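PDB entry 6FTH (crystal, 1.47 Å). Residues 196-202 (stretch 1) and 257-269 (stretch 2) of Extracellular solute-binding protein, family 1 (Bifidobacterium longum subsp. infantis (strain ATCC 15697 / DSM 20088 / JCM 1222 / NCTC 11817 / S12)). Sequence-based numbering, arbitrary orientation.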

ATOM      1  N   GLU A 196     -16.147  24.836  -6.292  1.00 16.82           N
ATOM      2  CA  GLU A 196     -15.665  23.585  -6.852  1.00 14.70           C
ATOM      3  C   GLU A 196     -14.151  23.598  -6.927  1.00 17.25           C
ATOM      4  O   GLU A 196     -13.542  24.535  -7.454  1.00 17.44           O
ATOM      5  CB  GLU A 196     -16.227  23.401  -8.255  1.00 15.29           C
ATOM      6  CG  GLU A 196     -17.673  22.926  -8.330  1.00 18.57           C
ATOM      7  CD  GLU A 196     -18.716  24.033  -8.120  1.00 19.93           C
ATOM      8  OE1 GLU A 196     -18.357  25.221  -8.015  1.00 17.15           O
ATOM      9  OE2 GLU A 196     -19.912  23.674  -8.057  1.00 16.53           O
ATOM     10  N   ILE A 197     -13.549  22.525  -6.425  1.00 14.95           N
ATOM     11  CA  ILE A 197     -12.135  22.231  -6.634  1.00 15.17           C
ATOM     12  C   ILE A 197     -12.080  21.233  -7.781  1.00 14.73           C
ATOM     13  O   ILE A 197     -12.420  20.058  -7.580  1.00 15.86           O
ATOM     14  CB  ILE A 197     -11.520  21.632  -5.363  1.00 15.53           C
ATOM     15  CG1 ILE A 197     -11.638  22.607  -4.184  1.00 19.70           C
ATOM     16  CG2 ILE A 197     -10.050  21.285  -5.615  1.00 16.89           C
ATOM     17  CD1 ILE A 197     -11.298  22.006  -2.806  1.00 21.30           C
ATOM     18  N   PRO A 198     -11.711  21.643  -9.000  1.00 13.94           N
ATOM     19  CA  PRO A 198     -11.828  20.706 -10.121  1.00 15.45           C
ATOM     20  C   PRO A 198     -11.047  19.426  -9.905  1.00 14.65           C
ATOM     21  O   PRO A 198     -11.602  18.339 -10.083  1.00 13.63           O
ATOM     22  CB  PRO A 198     -11.342  21.537 -11.307  1.00 13.35           C
ATOM     23  CG  PRO A 198     -11.681  22.945 -10.904  1.00 15.10           C
ATOM     24  CD  PRO A 198     -11.359  22.996  -9.470  1.00 16.60           C
ATOM     25  N   MET A 199      -9.777  19.540  -9.542  1.00 14.60           N
ATOM     26  CA  MET A 199      -8.935  18.397  -9.215  1.00 13.71           C
ATOM     27  C   MET A 199      -8.155  18.747  -7.953  1.00 12.28           C
ATOM     28  O   MET A 199      -7.620  19.855  -7.848  1.00 15.39           O
ATOM     29  CB  MET A 199      -7.976  18.100 -10.373  1.00 14.21           C
ATOM     30  CG  MET A 199      -7.056  16.944 -10.100  1.00 14.39           C
ATOM     31  SD  MET A 199      -6.191  16.435 -11.609  1.00 15.40           S
ATOM     32  CE  MET A 199      -5.337  14.927 -11.043  1.00 15.54           C
ATOM     33  N   ASN A 200      -8.111  17.814  -6.998  1.00 13.05           N
ATOM     34  CA  ASN A 200      -7.351  17.967  -5.772  1.00 13.40           C
ATOM     35  C   ASN A 200      -6.267  16.901  -5.702  1.00 14.63           C
ATOM     36  O   ASN A 200      -6.530  15.722  -5.966  1.00 15.64           O
ATOM     37  CB  ASN A 200      -8.245  17.894  -4.543  1.00 15.00           C
ATOM     38  CG  ASN A 200      -7.753  18.798  -3.435  1.00 19.21           C
ATOM     39  OD1 ASN A 200      -6.685  19.394  -3.531  1.00 20.63           O
ATOM     40  ND2 ASN A 200      -8.504  18.864  -2.361  1.00 19.47           N
ATOM     41  N   ILE A 201      -5.051  17.327  -5.364  1.00 16.07           N
ATOM     42  CA  ILE A 201      -3.913  16.430  -5.249  1.00 13.82           C
ATOM     43  C   ILE A 201      -3.253  16.644  -3.892  1.00 15.26           C
ATOM     44  O   ILE A 201      -3.306  17.736  -3.314  1.00 15.43           O
ATOM     45  CB  ILE A 201      -2.894  16.629  -6.404  1.00 15.16           C
ATOM     46  CG1 ILE A 201      -2.445  18.092  -6.516  1.00 13.71           C
ATOM     47  CG2 ILE A 201      -3.477  16.147  -7.730  1.00 16.77           C
ATOM     48  CD1 ILE A 201      -1.204  18.299  -7.401  1.00 14.50           C
ATOM     49  N   ARG A 202      -2.632  15.584  -3.392  1.00 13.61           N
ATOM     50  CA  ARG A 202      -1.864  15.596  -2.157  1.00 15.57           C
ATOM     51  C   ARG A 202      -0.533  16.302  -2.343  1.00 18.30           C
ATOM     52  O   ARG A 202       0.053  16.296  -3.429  1.00 15.11           O
ATOM     53  CB  ARG A 202      -1.519  14.164  -1.748  1.00 17.82           C
ATOM     54  CG  ARG A 202      -2.673  13.390  -1.128  1.00 19.40           C
ATOM     55  CD  ARG A 202      -2.221  12.001  -0.655  1.00 20.22           C
ATOM     56  NE  ARG A 202      -3.056  11.528   0.458  1.00 21.48           N
ATOM     57  CZ  ARG A 202      -2.775  10.484   1.233  1.00 27.32           C
ATOM     58  NH1 ARG A 202      -1.683   9.757   1.023  1.00 21.28           N
ATOM     59  NH2 ARG A 202      -3.593  10.172   2.231  1.00 26.38           N
ATOM     60  N   TYR A 257       2.218  19.453 -17.104  1.00 13.74           N
ATOM     61  CA  TYR A 257       0.758  19.387 -17.158  1.00 14.33           C
ATOM     62  C   TYR A 257       0.161  19.896 -15.864  1.00 13.90           C
ATOM     63  O   TYR A 257      -0.772  20.716 -15.882  1.00 14.99           O
ATOM     64  CB  TYR A 257       0.310  17.952 -17.458  1.00 13.35           C
ATOM     65  CG  TYR A 257      -1.189  17.755 -17.585  1.00 11.23           C
ATOM     66  CD1 TYR A 257      -1.896  18.322 -18.631  1.00 13.98           C
ATOM     67  CD2 TYR A 257      -1.871  16.973 -16.685  1.00 15.48           C
ATOM     68  CE1 TYR A 257      -3.258  18.132 -18.752  1.00 13.65           C
ATOM     69  CE2 TYR A 257      -3.224  16.770 -16.806  1.00 14.08           C
ATOM     70  CZ  TYR A 257      -3.900  17.335 -17.847  1.00 15.43           C
ATOM     71  OH  TYR A 257      -5.258  17.130 -17.957  1.00 15.62           O
ATOM     72  N   TYR A 258       0.683  19.419 -14.726  1.00 13.98           N
ATOM     73  CA  TYR A 258       0.192  19.910 -13.436  1.00 13.51           C
ATOM     74  C   TYR A 258       0.397  21.408 -13.311  1.00 15.58           C
ATOM     75  O   TYR A 258      -0.469  22.111 -12.780  1.00 14.94           O
ATOM     76  CB  TYR A 258       0.845  19.196 -12.265  1.00 14.03           C
ATOM     77  CG  TYR A 258       0.152  17.893 -11.891  1.00 14.40           C
ATOM     78  CD1 TYR A 258      -1.216  17.856 -11.610  1.00 13.48           C
ATOM     79  CD2 TYR A 258       0.857  16.695 -11.831  1.00 12.66           C
ATOM     80  CE1 TYR A 258      -1.846  16.665 -11.253  1.00 15.39           C
ATOM     81  CE2 TYR A 258       0.234  15.515 -11.487  1.00 10.74           C
ATOM     82  CZ  TYR A 258      -1.115  15.498 -11.202  1.00 13.25           C
ATOM     83  OH  TYR A 258      -1.734  14.335 -10.838  1.00 13.07           O
ATOM     84  N   HIS A 259       1.526  21.927 -13.795  1.00 13.15           N
ATOM     85  CA  HIS A 259       1.710  23.374 -13.671  1.00 14.11           C
ATOM     86  C   HIS A 259       0.683  24.130 -14.508  1.00 15.82           C
ATOM     87  O   HIS A 259       0.172  25.171 -14.078  1.00 17.89           O
ATOM     88  CB  HIS A 259       3.122  23.806 -14.042  1.00 17.09           C
ATOM     89  CG  HIS A 259       3.308  25.288 -13.963  1.00 19.08           C
ATOM     90  ND1 HIS A 259       3.094  25.992 -12.801  1.00 19.97           N
ATOM     91  CD2 HIS A 259       3.610  26.204 -14.912  1.00 18.53           C
ATOM     92  CE1 HIS A 259       3.288  27.282 -13.030  1.00 21.28           C
ATOM     93  NE2 HIS A 259       3.599  27.434 -14.304  1.00 19.89           N
ATOM     94  N   LYS A 260       0.351  23.611 -15.685  1.00 15.43           N
ATOM     95  CA  LYS A 260      -0.684  24.228 -16.493  1.00 17.20           C
ATOM     96  C   LYS A 260      -1.999  24.250 -15.731  1.00 20.51           C
ATOM     97  O   LYS A 260      -2.641  25.298 -15.600  1.00 18.02           O
ATOM     98  CB  LYS A 260      -0.829  23.479 -17.820  1.00 16.91           C
ATOM     99  CG  LYS A 260      -1.827  24.143 -18.783  1.00 21.74           C
ATOM    100  CD  LYS A 260      -2.023  23.352 -20.070  1.00 24.05           C
ATOM    101  CE  LYS A 260      -2.801  24.192 -21.102  1.00 31.56           C
ATOM    102  NZ  LYS A 260      -3.281  23.397 -22.266  1.00 37.02           N
ATOM    103  N   LEU A 261      -2.392  23.105 -15.179  1.00 15.00           N
ATOM    104  CA  LEU A 261      -3.630  23.025 -14.415  1.00 15.80           C
ATOM    105  C   LEU A 261      -3.618  23.988 -13.235  1.00 17.36           C
ATOM    106  O   LEU A 261      -4.604  24.699 -12.990  1.00 16.72           O
ATOM    107  CB  LEU A 261      -3.843  21.603 -13.913  1.00 13.87           C
ATOM    108  CG  LEU A 261      -4.029  20.495 -14.961  1.00 17.30           C
ATOM    109  CD1 LEU A 261      -4.490  19.172 -14.302  1.00 14.69           C
ATOM    110  CD2 LEU A 261      -4.965  20.865 -16.076  1.00 19.48           C
ATOM    111  N   ILE A 262      -2.528  23.983 -12.461  1.00 15.45           N
ATOM    112  CA  ILE A 262      -2.410  24.867 -11.301  1.00 16.21           C
ATOM    113  C   ILE A 262      -2.499  26.324 -11.729  1.00 20.63           C
ATOM    114  O   ILE A 262      -3.206  27.129 -11.104  1.00 19.75           O
ATOM    115  CB  ILE A 262      -1.110  24.559 -10.527  1.00 18.07           C
ATOM    116  CG1 ILE A 262      -1.228  23.222  -9.803  1.00 18.38           C
ATOM    117  CG2 ILE A 262      -0.804  25.656  -9.489  1.00 20.38           C
ATOM    118  CD1 ILE A 262       0.103  22.649  -9.345  1.00 15.17           C
ATOM    119  N   SER A 263      -1.807  26.685 -12.807  1.00 17.64           N
ATOM    120  CA  SER A 263      -1.793  28.069 -13.269  1.00 20.36           C
ATOM    121  C   SER A 263      -3.171  28.522 -13.745  1.00 23.89           C
ATOM    122  O   SER A 263      -3.460  29.726 -13.737  1.00 21.70           O
ATOM    123  CB  SER A 263      -0.748  28.223 -14.381  1.00 21.82           C
ATOM    124  OG  SER A 263      -1.216  27.731 -15.623  1.00 24.67           O
ATOM    125  N   GLU A 264      -4.029  27.578 -14.128  1.00 19.21           N
ATOM    126  CA  GLU A 264      -5.391  27.843 -14.559  1.00 20.27           C
ATOM    127  C   GLU A 264      -6.396  27.773 -13.418  1.00 18.12           C
ATOM    128  O   GLU A 264      -7.601  27.878 -13.668  1.00 21.56           O
ATOM    129  CB  GLU A 264      -5.769  26.873 -15.693  1.00 19.46           C
ATOM    130  CG  GLU A 264      -4.965  27.124 -16.970  1.00 19.29           C
ATOM    131  CD  GLU A 264      -5.265  26.171 -18.104  1.00 24.11           C
ATOM    132  OE1 GLU A 264      -5.508  24.959 -17.876  1.00 20.52           O
ATOM    133  OE2 GLU A 264      -5.236  26.627 -19.257  1.00 25.60           O
ATOM    134  N   GLY A 265      -5.945  27.616 -12.174  1.00 17.18           N
ATOM    135  CA  GLY A 265      -6.861  27.540 -11.064  1.00 18.47           C
ATOM    136  C   GLY A 265      -7.649  26.257 -10.996  1.00 19.28           C
ATOM    137  O   GLY A 265      -8.726  26.231 -10.383  1.00 21.04           O
ATOM    138  N   LEU A 266      -7.155  25.177 -11.608  1.00 17.43           N
ATOM    139  CA  LEU A 266      -7.884  23.915 -11.620  1.00 15.54           C
ATOM    140  C   LEU A 266      -7.479  22.971 -10.499  1.00 17.65           C
ATOM    141  O   LEU A 266      -8.163  21.961 -10.278  1.00 15.90           O
ATOM    142  CB  LEU A 266      -7.713  23.244 -12.970  1.00 14.25           C
ATOM    143  CG  LEU A 266      -8.053  24.137 -14.175  1.00 15.00           C
ATOM    144  CD1 LEU A 266      -7.731  23.497 -15.504  1.00 16.88           C
ATOM    145  CD2 LEU A 266      -9.531  24.547 -14.162  1.00 16.89           C
ATOM    146  N   ILE A 267      -6.394  23.278  -9.800  1.00 15.12           N
ATOM    147  CA  ILE A 267      -5.922  22.601  -8.600  1.00 16.49           C
ATOM    148  C   ILE A 267      -5.658  23.690  -7.564  1.00 16.19           C
ATOM    149  O   ILE A 267      -5.208  24.775  -7.951  1.00 17.70           O
ATOM    150  CB  ILE A 267      -4.643  21.809  -8.926  1.00 14.88           C
ATOM    151  CG1 ILE A 267      -4.996  20.640  -9.846  1.00 16.22           C
ATOM    152  CG2 ILE A 267      -3.938  21.378  -7.655  1.00 16.33           C
ATOM    153  CD1 ILE A 267      -3.809  19.839 -10.389  1.00 15.35           C
ATOM    154  N   PRO A 268      -5.887  23.465  -6.262  1.00 16.73           N
ATOM    155  CA  PRO A 268      -5.680  24.556  -5.291  1.00 16.80           C
ATOM    156  C   PRO A 268      -4.250  25.069  -5.311  1.00 21.80           C
ATOM    157  O   PRO A 268      -3.288  24.294  -5.354  1.00 16.82           O
ATOM    158  CB  PRO A 268      -6.029  23.908  -3.950  1.00 17.79           C
ATOM    159  CG  PRO A 268      -7.025  22.826  -4.315  1.00 18.63           C
ATOM    160  CD  PRO A 268      -6.489  22.282  -5.620  1.00 16.79           C
ATOM    161  N   ALA A 269      -4.118  26.400  -5.278  1.00 21.54           N
ATOM    162  CA  ALA A 269      -2.801  27.023  -5.331  1.00 21.87           C
ATOM    163  C   ALA A 269      -1.919  26.602  -4.161  1.00 19.31           C
ATOM    164  O   ALA A 269      -0.695  26.564  -4.302  1.00 19.92           O
ATOM    165  CB  ALA A 269      -2.948  28.547  -5.357  1.00 24.53           C
TER

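Met199 carries this contact, with more of its surface covered by the other stretch than any other residue here, and Ile201 and Pro268 come next. The two stretches bury 456 Å² between them, both sides summed, and Met199 and Ile201 are themselves buried, while Pro268 stays partly exposed. The rule they illustrate is economical: one backbone hydrogen bond, helped by a CA-H...O contact, accompanies the register, and apolar packing supplies most of the remaining contacts.

The hydrogen bond runs from Met199 N to Leu266 O, at 3.0 Å and with an N-H...O angle of 151°. Just beyond it, Met199 O lies 3.3 Å from Ile267 CA, and the angle of 157° at the hydrogen marks a CA-H...O contact. The backbone of Met199 is thus held on both its NH and its carbonyl, which sets Met199 beside Ile267 and Pro198 beside Leu266. Pro198, whose CA-to-CB bond points toward stretch 2, contributes packing: its CB rests 3.4 Å from Leu266 O, and its CG lies 4.2 Å from Leu266 CD2.

From this anchored backbone the Met199 side chain extends with chi1, chi2 and chi3 all t, long enough to reach the helix. Its CB packs against Ile267 CG1 at 4.0 Å, SD reaches Leu261 CD1 at 4.2 Å, and CE arrives at the edge of the Tyr258 ring, 3.9 Å from Tyr258 CE1. An unbranched, flexible chain suits this path, because it touches the loop near its root and the helix near its tip. The Tyr258 hydroxyl is hydrogen-bonded elsewhere in the structure, so its polar end is satisfied although the residue is buried.

Ile201 points its CA-to-CB bond toward the other stretch and meets two neighbours. Ile201 CG1 lies 3.8 Å from Ile267 CG2; Ile201 CG2 is 3.9 Å from Tyr258 CE1, and CD1, on the same branch as CG1, also sits over one face of the ring. The aromatic ring therefore receives isoleucine on a face and methionine at its edge.

Pro268 closes the other end of the contact. Its CA-to-CB bond points toward stretch 1, and Pro268 CG meets Ile197 CG2 at 3.6 Å and Asn200 OD1 at 3.5 Å, while Pro268 CD lies 3.5 Å from Met199 O. A compact, rigid ring suits a place where CG and CD are held against a methyl and two oxygen atoms.

Stretch 2 reaches this pairing through a tight exit from its helix. Glu264 is the first residue to leave helical geometry, and Gly265 follows with phi of 72°, a value that favours glycine. Leu266 N then bonds back to Leu261 O at 2.9 Å, while Leu266 O receives Met199 N.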